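Local coordinates for uncharacterized protein (PDB 4KW2) that is of unknown function but folds as a xylose isomerase-like TIM barrel and may be a sugar isomerase or related enzyme, at residues T35-L40 and K86-K91; Q57-P62 and T67-D72; L80-F85 and A113-A118. One frame throughout, in Å; residues are numbered along the deposited sequence. Where two conformers were deposited one is given.

Contact 1: T35-L40 and K86-K91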
loop_
_atom_site.group_PDB
_atom_site.type_symbol
_atom_site.label_atom_id
_atom_site.label_comp_id
_atom_site.label_asym_id
_atom_site.label_seq_id
_atom_site.Cartn_x
_atom_site.Cartn_y
_atom_site.Cartn_z
ATOM N N THR A 35 -0.806 22.060 7.358
ATOM C CA THR A 35 0.298 22.977 7.107
ATOM C C THR A 35 1.520 22.497 7.895
ATOM O O THR A 35 1.391 21.675 8.802
ATOM C CB THR A 35 -0.035 24.411 7.547
ATOM O OG1 THR A 35 -0.177 24.459 8.976
ATOM C CG2 THR A 35 -1.316 24.922 6.865
ATOM N N LEU A 36 2.701 23.012 7.560
ATOM C CA LEU A 36 3.910 22.667 8.303
ATOM C C LEU A 36 3.843 23.149 9.755
ATOM O O LEU A 36 4.272 22.433 10.658
ATOM C CB LEU A 36 5.162 23.211 7.619
ATOM C CG LEU A 36 6.495 22.923 8.328
ATOM C CD1 LEU A 36 6.746 21.433 8.460
ATOM C CD2 LEU A 36 7.650 23.591 7.605
HETATM N N MSE A 37 3.297 24.342 9.987
HETATM C CA MSE A 37 3.162 24.860 11.362
HETATM C C MSE A 37 2.264 23.957 12.185
HETATM O O MSE A 37 2.588 23.640 13.331
HETATM C CB MSE A 37 2.629 26.296 11.419
HETATM C CG MSE A 37 3.522 27.304 10.698
HETATM SE SE MSE A 37 5.331 27.410 11.467
HETATM C CE MSE A 37 6.274 26.334 10.116
ATOM N N GLU A 38 1.135 23.530 11.616
ATOM C CA GLU A 38 0.261 22.547 12.281
ATOM C C GLU A 38 0.967 21.206 12.510
ATOM O O GLU A 38 0.771 20.553 13.531
ATOM C CB GLU A 38 -1.011 22.320 11.468
ATOM C CG GLU A 38 -1.960 23.508 11.459
ATOM C CD GLU A 38 -3.057 23.412 10.397
ATOM O OE1 GLU A 38 -2.982 22.548 9.491
ATOM O OE2 GLU A 38 -4.006 24.225 10.470
ATOM N N THR A 39 1.782 20.801 11.544
ATOM C CA THR A 39 2.573 19.584 11.660
ATOM C C THR A 39 3.537 19.683 12.846
ATOM O O THR A 39 3.697 18.720 13.607
ATOM C CB THR A 39 3.357 19.315 10.354
ATOM O OG1 THR A 39 2.436 19.089 9.283
ATOM C CG2 THR A 39 4.288 18.116 10.489
ATOM N N LEU A 40 4.169 20.845 12.999
ATOM C CA LEU A 40 5.090 21.075 14.116
ATOM C C LEU A 40 4.356 21.106 15.456
ATOM O O LEU A 40 4.905 20.664 16.465
ATOM C CB LEU A 40 5.905 22.356 13.917
ATOM C CG LEU A 40 6.883 22.385 12.728
ATOM C CD1 LEU A 40 7.769 23.622 12.802
ATOM C CD2 LEU A 40 7.742 21.130 12.657
ATOM N N LYS A 86 12.472 26.820 16.361
ATOM C CA LYS A 86 13.165 27.030 17.630
ATOM C C LYS A 86 12.207 27.219 18.808
ATOM O O LYS A 86 12.397 26.602 19.850
ATOM C CB LYS A 86 14.110 28.234 17.533
ATOM C CG LYS A 86 15.050 28.398 18.722
ATOM C CD LYS A 86 15.460 29.848 18.907
ATOM C CE LYS A 86 16.315 30.039 20.153
ATOM N NZ LYS A 86 17.723 29.590 19.957
ATOM N N ILE A 87 11.189 28.068 18.649
ATOM C CA ILE A 87 10.234 28.316 19.734
ATOM C C ILE A 87 9.377 27.101 20.089
ATOM O O ILE A 87 8.711 27.109 21.122
ATOM C CB ILE A 87 9.303 29.520 19.456
ATOM C CG1 ILE A 87 8.352 29.238 18.282
ATOM C CG2 ILE A 87 10.127 30.785 19.234
ATOM C CD1 ILE A 87 7.314 30.323 18.090
ATOM N N ARG A 88 9.377 26.070 19.242
ATOM C CA ARG A 88 8.676 24.817 19.551
ATOM C C ARG A 88 9.588 23.727 20.109
ATOM O O ARG A 88 9.115 22.644 20.457
ATOM C CB ARG A 88 7.966 24.290 18.311
ATOM C CG ARG A 88 6.821 25.169 17.846
ATOM C CD ARG A 88 6.209 24.583 16.596
ATOM N NE ARG A 88 4.949 25.208 16.227
ATOM C CZ ARG A 88 4.825 26.365 15.582
ATOM N NH1 ARG A 88 5.890 27.077 15.232
ATOM N NH2 ARG A 88 3.616 26.810 15.282
ATOM N N GLY A 89 10.886 24.010 20.194
ATOM C CA GLY A 89 11.861 23.044 20.690
ATOM C C GLY A 89 12.069 21.881 19.740
ATOM O O GLY A 89 12.300 20.756 20.180
ATOM N N ILE A 90 11.989 22.162 18.439
ATOM C CA ILE A 90 12.159 21.159 17.388
ATOM C C ILE A 90 13.265 21.622 16.446
ATOM O O ILE A 90 13.224 22.750 15.975
ATOM C CB ILE A 90 10.873 20.999 16.550
ATOM C CG1 ILE A 90 9.688 20.614 17.444
ATOM C CG2 ILE A 90 11.079 19.956 15.459
ATOM C CD1 ILE A 90 8.344 20.679 16.753
ATOM N N LYS A 91 14.237 20.758 16.164
ATOM C CA LYS A 91 15.331 21.097 15.244
ATOM C C LYS A 91 14.945 20.690 13.826
ATOM O O LYS A 91 14.465 19.574 13.621
ATOM C CB LYS A 91 16.614 20.358 15.628
ATOM C CG LYS A 91 17.106 20.615 17.043
ATOM C CD LYS A 91 17.890 21.910 17.132
ATOM C CE LYS A 91 18.700 21.983 18.418
ATOM N NZ LYS A 91 19.506 23.233 18.471
#

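Contact 2: Q57-P62 and T67-D72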
loop_
_atom_site.group_PDB
_atom_site.type_symbol
_atom_site.label_atom_id
_atom_site.label_comp_id
_atom_site.label_asym_id
_atom_site.label_seq_id
_atom_site.Cartn_x
_atom_site.Cartn_y
_atom_site.Cartn_z
ATOM N N GLN A 57 4.889 21.497 1.101
ATOM C CA GLN A 57 3.861 21.638 2.126
ATOM C C GLN A 57 3.602 23.121 2.375
ATOM O O GLN A 57 4.546 23.903 2.535
ATOM C CB GLN A 57 4.293 20.976 3.436
ATOM C CG GLN A 57 3.149 20.814 4.429
ATOM C CD GLN A 57 3.549 20.067 5.687
ATOM O OE1 GLN A 57 4.701 20.111 6.112
ATOM N NE2 GLN A 57 2.597 19.371 6.287
ATOM N N GLU A 58 2.326 23.496 2.419
ATOM C CA GLU A 58 1.931 24.835 2.831
ATOM C C GLU A 58 2.522 25.116 4.213
ATOM O O GLU A 58 2.449 24.281 5.114
ATOM C CB GLU A 58 0.403 24.941 2.868
ATOM C CG GLU A 58 -0.161 26.240 3.444
ATOM C CD GLU A 58 -0.241 27.372 2.431
ATOM O OE1 GLU A 58 0.363 27.256 1.336
ATOM O OE2 GLU A 58 -0.908 28.387 2.742
ATOM N N LEU A 59 3.122 26.287 4.375
ATOM C CA LEU A 59 3.776 26.621 5.638
ATOM C C LEU A 59 2.740 26.917 6.717
ATOM O O LEU A 59 2.782 26.324 7.786
ATOM C CB LEU A 59 4.734 27.804 5.468
ATOM C CG LEU A 59 5.977 27.606 4.589
ATOM C CD1 LEU A 59 6.842 28.860 4.627
ATOM C CD2 LEU A 59 6.798 26.404 5.035
ATOM N N GLY A 60 1.798 27.814 6.421
ATOM C CA GLY A 60 0.773 28.215 7.384
ATOM C C GLY A 60 1.202 29.427 8.196
ATOM O O GLY A 60 2.370 29.811 8.175
ATOM N N ALA A 61 0.256 30.036 8.905
ATOM C CA ALA A 61 0.544 31.230 9.708
ATOM C C ALA A 61 1.641 30.907 10.726
ATOM O O ALA A 61 1.612 29.842 11.338
ATOM C CB ALA A 61 -0.711 31.710 10.416
ATOM N N PRO A 62 2.593 31.832 10.940
ATOM C CA PRO A 62 2.643 33.241 10.543
ATOM C C PRO A 62 2.995 33.536 9.089
ATOM O O PRO A 62 2.969 34.699 8.688
ATOM C CB PRO A 62 3.743 33.804 11.447
ATOM C CG PRO A 62 4.690 32.663 11.586
ATOM C CD PRO A 62 3.829 31.429 11.640
ATOM N N THR A 67 2.178 30.216 0.651
ATOM C CA THR A 67 3.629 30.089 0.729
ATOM C C THR A 67 3.938 28.656 1.139
ATOM O O THR A 67 3.444 28.198 2.166
ATOM C CB THR A 67 4.243 31.069 1.737
ATOM O OG1 THR A 67 3.837 32.398 1.411
ATOM C CG2 THR A 67 5.766 30.993 1.695
ATOM N N TYR A 68 4.741 27.961 0.329
ATOM C CA TYR A 68 5.054 26.555 0.586
ATOM C C TYR A 68 6.544 26.335 0.833
ATOM O O TYR A 68 7.372 27.189 0.523
ATOM C CB TYR A 68 4.532 25.641 -0.543
ATOM C CG TYR A 68 4.907 26.038 -1.960
ATOM C CD1 TYR A 68 6.183 25.797 -2.462
ATOM C CD2 TYR A 68 3.969 26.623 -2.811
ATOM C CE1 TYR A 68 6.522 26.154 -3.761
ATOM C CE2 TYR A 68 4.302 26.983 -4.108
ATOM C CZ TYR A 68 5.577 26.745 -4.577
ATOM O OH TYR A 68 5.907 27.092 -5.861
ATOM N N LEU A 69 6.881 25.187 1.414
ATOM C CA LEU A 69 8.271 24.865 1.710
ATOM C C LEU A 69 8.997 24.515 0.417
ATOM O O LEU A 69 8.623 23.575 -0.284
ATOM C CB LEU A 69 8.375 23.697 2.690
ATOM C CG LEU A 69 9.789 23.294 3.138
ATOM C CD1 LEU A 69 10.522 24.448 3.806
ATOM C CD2 LEU A 69 9.734 22.102 4.074
ATOM N N ASN A 70 10.027 25.287 0.099
ATOM C CA ASN A 70 10.852 25.023 -1.062
ATOM C C ASN A 70 12.103 25.854 -0.913
ATOM O O ASN A 70 12.145 26.766 -0.087
ATOM C CB ASN A 70 10.103 25.387 -2.344
ATOM C CG ASN A 70 10.783 24.865 -3.598
ATOM O OD1 ASN A 70 11.621 23.957 -3.550
ATOM N ND2 ASN A 70 10.424 25.440 -4.729
ATOM N N TYR A 71 13.119 25.551 -1.711
ATOM C CA TYR A 71 14.417 26.190 -1.553
ATOM C C TYR A 71 14.465 27.647 -2.028
ATOM O O TYR A 71 15.500 28.298 -1.910
ATOM C CB TYR A 71 15.528 25.346 -2.199
ATOM C CG TYR A 71 15.343 24.973 -3.663
ATOM C CD1 TYR A 71 14.942 25.914 -4.608
ATOM C CD2 TYR A 71 15.623 23.684 -4.105
ATOM C CE1 TYR A 71 14.799 25.571 -5.938
ATOM C CE2 TYR A 71 15.482 23.334 -5.434
ATOM C CZ TYR A 71 15.071 24.284 -6.345
ATOM O OH TYR A 71 14.941 23.956 -7.671
ATOM N N ASP A 72 13.345 28.155 -2.539
ATOM C CA ASP A 72 13.247 29.534 -3.022
ATOM C C ASP A 72 12.762 30.531 -1.958
ATOM O O ASP A 72 12.520 31.696 -2.275
ATOM C CB ASP A 72 12.317 29.593 -4.249
ATOM C CG ASP A 72 10.869 29.219 -3.921
ATOM O OD1 ASP A 72 10.586 28.744 -2.799
ATOM O OD2 ASP A 72 10.003 29.395 -4.794
HETATM O O HOH W 1 1.503 29.407 4.096
#

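Contact 3: L80-F85 and A113-A118. With SO4 (sulfate ion), chain G.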
loop_
_atom_site.group_PDB
_atom_site.type_symbol
_atom_site.label_atom_id
_atom_site.label_comp_id
_atom_site.label_asym_id
_atom_site.label_seq_id
_atom_site.Cartn_x
_atom_site.Cartn_y
_atom_site.Cartn_z
ATOM N N LEU A 80 12.316 33.392 9.584
ATOM C CA LEU A 80 11.066 33.112 10.277
ATOM C C LEU A 80 10.871 31.605 10.471
ATOM O O LEU A 80 10.426 31.163 11.532
ATOM C CB LEU A 80 9.888 33.712 9.515
ATOM C CG LEU A 80 8.516 33.648 10.186
ATOM C CD1 LEU A 80 8.549 34.189 11.609
ATOM C CD2 LEU A 80 7.501 34.410 9.344
ATOM N N LEU A 81 11.227 30.818 9.462
ATOM C CA LEU A 81 11.112 29.364 9.567
ATOM C C LEU A 81 12.015 28.830 10.683
ATOM O O LEU A 81 11.589 28.000 11.482
ATOM C CB LEU A 81 11.444 28.692 8.226
ATOM C CG LEU A 81 11.251 27.173 8.147
ATOM C CD1 LEU A 81 9.830 26.798 8.528
ATOM C CD2 LEU A 81 11.591 26.662 6.754
ATOM N N ARG A 82 13.251 29.322 10.748
ATOM C CA ARG A 82 14.162 28.942 11.827
ATOM C C ARG A 82 13.573 29.277 13.199
ATOM O O ARG A 82 13.604 28.452 14.114
ATOM C CB ARG A 82 15.531 29.612 11.659
ATOM C CG ARG A 82 16.362 29.042 10.515
ATOM C CD ARG A 82 17.835 29.425 10.633
ATOM N NE ARG A 82 18.020 30.875 10.683
ATOM C CZ ARG A 82 18.066 31.689 9.623
ATOM N NH1 ARG A 82 17.943 31.227 8.380
ATOM N NH2 ARG A 82 18.229 32.993 9.812
ATOM N N HIS A 83 13.022 30.479 13.326
ATOM C CA HIS A 83 12.411 30.925 14.577
ATOM C C HIS A 83 11.235 30.040 14.999
ATOM O O HIS A 83 11.095 29.705 16.175
ATOM C CB HIS A 83 11.952 32.378 14.432
ATOM C CG HIS A 83 11.145 32.877 15.589
ATOM N ND1 HIS A 83 11.709 33.197 16.805
ATOM C CD2 HIS A 83 9.818 33.112 15.714
ATOM C CE1 HIS A 83 10.762 33.603 17.632
ATOM N NE2 HIS A 83 9.604 33.563 16.995
ATOM N N GLU A 84 10.396 29.670 14.030
ATOM C CA GLU A 84 9.207 28.859 14.280
ATOM C C GLU A 84 9.546 27.441 14.764
ATOM O O GLU A 84 8.859 26.892 15.622
ATOM C CB GLU A 84 8.332 28.795 13.020
ATOM C CG GLU A 84 7.580 30.085 12.706
ATOM C CD GLU A 84 6.678 30.538 13.838
ATOM O OE1 GLU A 84 5.850 29.728 14.309
ATOM O OE2 GLU A 84 6.803 31.705 14.260
ATOM N N PHE A 85 10.599 26.850 14.208
ATOM C CA PHE A 85 11.133 25.596 14.744
ATOM C C PHE A 85 11.657 25.788 16.171
ATOM O O PHE A 85 11.314 25.034 17.078
ATOM C CB PHE A 85 12.248 25.058 13.847
ATOM C CG PHE A 85 11.759 24.204 12.707
ATOM C CD1 PHE A 85 11.606 22.835 12.868
ATOM C CD2 PHE A 85 11.474 24.760 11.471
ATOM C CE1 PHE A 85 11.176 22.038 11.821
ATOM C CE2 PHE A 85 11.033 23.971 10.422
ATOM C CZ PHE A 85 10.888 22.609 10.594
ATOM N N ALA A 113 19.070 23.971 2.744
ATOM C CA ALA A 113 19.272 23.141 3.930
ATOM C C ALA A 113 20.239 23.803 4.908
ATOM O O ALA A 113 19.974 23.867 6.108
ATOM C CB ALA A 113 19.783 21.765 3.535
ATOM N N HIS A 114 21.356 24.292 4.387
ATOM C CA HIS A 114 22.362 24.973 5.197
ATOM C C HIS A 114 21.808 26.256 5.811
ATOM O O HIS A 114 22.031 26.540 6.983
ATOM C CB HIS A 114 23.584 25.301 4.343
ATOM C CG HIS A 114 24.636 26.080 5.067
ATOM N ND1 HIS A 114 25.579 25.483 5.875
ATOM C CD2 HIS A 114 24.892 27.409 5.106
ATOM C CE1 HIS A 114 26.371 26.410 6.382
ATOM N NE2 HIS A 114 25.976 27.587 5.933
ATOM N N LYS A 115 21.079 27.024 5.011
ATOM C CA LYS A 115 20.515 28.289 5.460
ATOM C C LYS A 115 19.512 28.090 6.605
ATOM O O LYS A 115 19.467 28.886 7.537
ATOM C CB LYS A 115 19.858 29.016 4.278
ATOM C CG LYS A 115 19.479 30.462 4.556
ATOM C CD LYS A 115 19.499 31.325 3.298
ATOM C CE LYS A 115 18.523 30.841 2.229
ATOM N NZ LYS A 115 19.147 30.032 1.139
ATOM N N ILE A 116 18.718 27.029 6.538
ATOM C CA ILE A 116 17.737 26.736 7.587
ATOM C C ILE A 116 18.401 26.066 8.795
ATOM O O ILE A 116 17.868 26.090 9.900
ATOM C CB ILE A 116 16.578 25.875 7.036
ATOM C CG1 ILE A 116 15.839 26.645 5.935
ATOM C CG2 ILE A 116 15.602 25.481 8.138
ATOM C CD1 ILE A 116 15.270 27.984 6.377
ATOM N N GLY A 117 19.572 25.478 8.577
ATOM C CA GLY A 117 20.347 24.893 9.659
ATOM C C GLY A 117 20.139 23.403 9.806
ATOM O O GLY A 117 20.320 22.863 10.887
ATOM N N ALA A 118 19.763 22.733 8.723
ATOM C CA ALA A 118 19.687 21.283 8.725
ATOM C C ALA A 118 21.096 20.710 8.798
ATOM O O ALA A 118 22.055 21.335 8.332
ATOM C CB ALA A 118 18.970 20.784 7.481
HETATM S S SO4 G . 15.150 33.106 17.517
HETATM O O1 SO4 G . 16.232 32.812 18.486
HETATM O O2 SO4 G . 15.108 34.569 17.284
HETATM O O3 SO4 G . 15.405 32.395 16.240
HETATM O O4 SO4 G . 13.852 32.648 18.061
#

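Contact 1: T35-L40 and K86-K91
M37 and L40, three residues apart on helix 36-46, meet R88 and I90 in the turn that carries helix 75-86 into strand 91-98, so the contact joins two successive outer helices of a TIM barrel. Between the segments the contact is one of packing: R88 lays its CD against L40 CB at 3.5 Å, and I90 sends its CD1 to the backbone, 3.5 Å from L40 O, with L40 CB a little farther off. M37, a selenomethionine, lies at about a right angle to the arginine chain; its SE comes within 3.8 Å of R88 NH1, oblique to the guanidinium. R88 reaches that far because its CG stands anti to its own carbonyl carbon (chi1 -67°) and the chain then runs extended from CG to NE.

The charge of R88 is answered from both helices: E84 of helix 75-86 bridges to NH1, and D41 of helix 36-46 to NE. These partners probably hold the guanidinium between the two helices while its methylene groups pack on L40. The turn that presents R88 and I90 is a Schellman motif, with G89 at positive phi (69°) and G89 N bonded to K86 O at 3.0 Å.

The same first turn of helix 36-46 opens with a capping box: T35 OG1 accepts from E38 N at 3.1 Å, and E38 OE1 accepts from T35 N. T39 OG1 also donates to T35 O, 2.8 Å away, from above that carbonyl plane, on the face opposite to T39 N, which bonds to the same oxygen.

Contact 2: Q57-P62 and T67-D72
E58 sets its CG anti to the backbone N (chi1 173°) and bends at chi2 (84°), which curls the carboxylate back beside T67; L59 places CG beside its backbone N and drops its branches onto T67 and L69. The two segments form a single antiparallel beta bridge in the loop between strand 50-53 and helix 75-86, with E58 and Y68 as the non-hydrogen-bonded pair. Two backbone bonds flank it: L59 N to T67 O, nearly straight and in the carbonyl plane, and L69 N to Q57 O at 2.9 Å.

L59 CD1 rests 3.8 Å from T67 CG2, and CD2 lies 3.9 Å from L69 CB, the two leucines crossing at about a right angle. E58 OE1 and T67 O, both acceptors, lie 3.3 Å apart without bonding; OE2 accepts from E66 N. With an alanine here, E66 N would probably lose its carboxylate partner and the short link between the segments become freer to move. On the face shared with E58, Y68 packs on L221 of a second subunit, whose G219 O accepts from N70 ND2. A water joins the segments again, accepting from G60 N at 2.8 Å and donating to T67 O at 3.0 Å.

Contact 3: L80-F85 and A113-A118
The guanidinium of R82 meets K115 O obliquely, neither squarely over a face nor at an edge. NH1 lies 2.9 Å from K115 O, but the N-H points well off the oxygen (123°), and the hydrogen bond is weak. One residue on, the ring of H83 takes a sulfate, probably from the crystallisation liquor, at its edge, near the ring plane: ND1 donates to sulfate O4, the modelled 2.5 Å being doubtfully short. The F85 ring turns an edge, in plane, to L81 O of its own helix.

R82 is brought to K115 by a bend at chi3 (-57°) after an extended start, and on the way its carbons pass close over the end of helix 103-116. CG lies 3.4 Å from I116 O, and CD sits 3.5 Å from K115 O. These carbonyls belong to the last turn of the helix, where the partial negative charge of a helix C-terminus would probably favour an arginine. Deeper in, L81 and I116 cross at about a right angle, with L81 CD2 3.9 Å from I116 CD1; L81 also touches M37 and L69, while I116 rests on P92 and F95 of strand 91-98.

G117 ends the helix at positive phi (97°), where a side chain would jam against the preceding carbonyl. Here G117 N and A118 N reach A113 O from opposite faces of its plane, the latter at 2.9 Å. Helix 103-116 thus ends in a Schellman motif, completed by a weak G117 N to H114 O bond, and this end packs against helix 75-86, its predecessor on the outside of the TIM barrel.

How the contacts relate
The three contacts form a compact cluster on one side of the barrel, their centres 11 to 12 Å apart. Along the chain contact 2 falls between the two segments of contact 1, whereas contacts 1 and 3 interlock, with 80-85 preceding 86-91 and 113-118 following it. Helix 75-86 is the common element: it supplies 80-85, runs into the turn of contact 1, and packs against the loop of contact 2. L36 N and M37 N probably bond to E58 O and L59 O, tying the start of helix 36-46 to that loop. Helices 36-46, 75-86 and 103-116 are thus joined in sequence around strands 50-53 and 91-98, while the loop also reaches a second subunit.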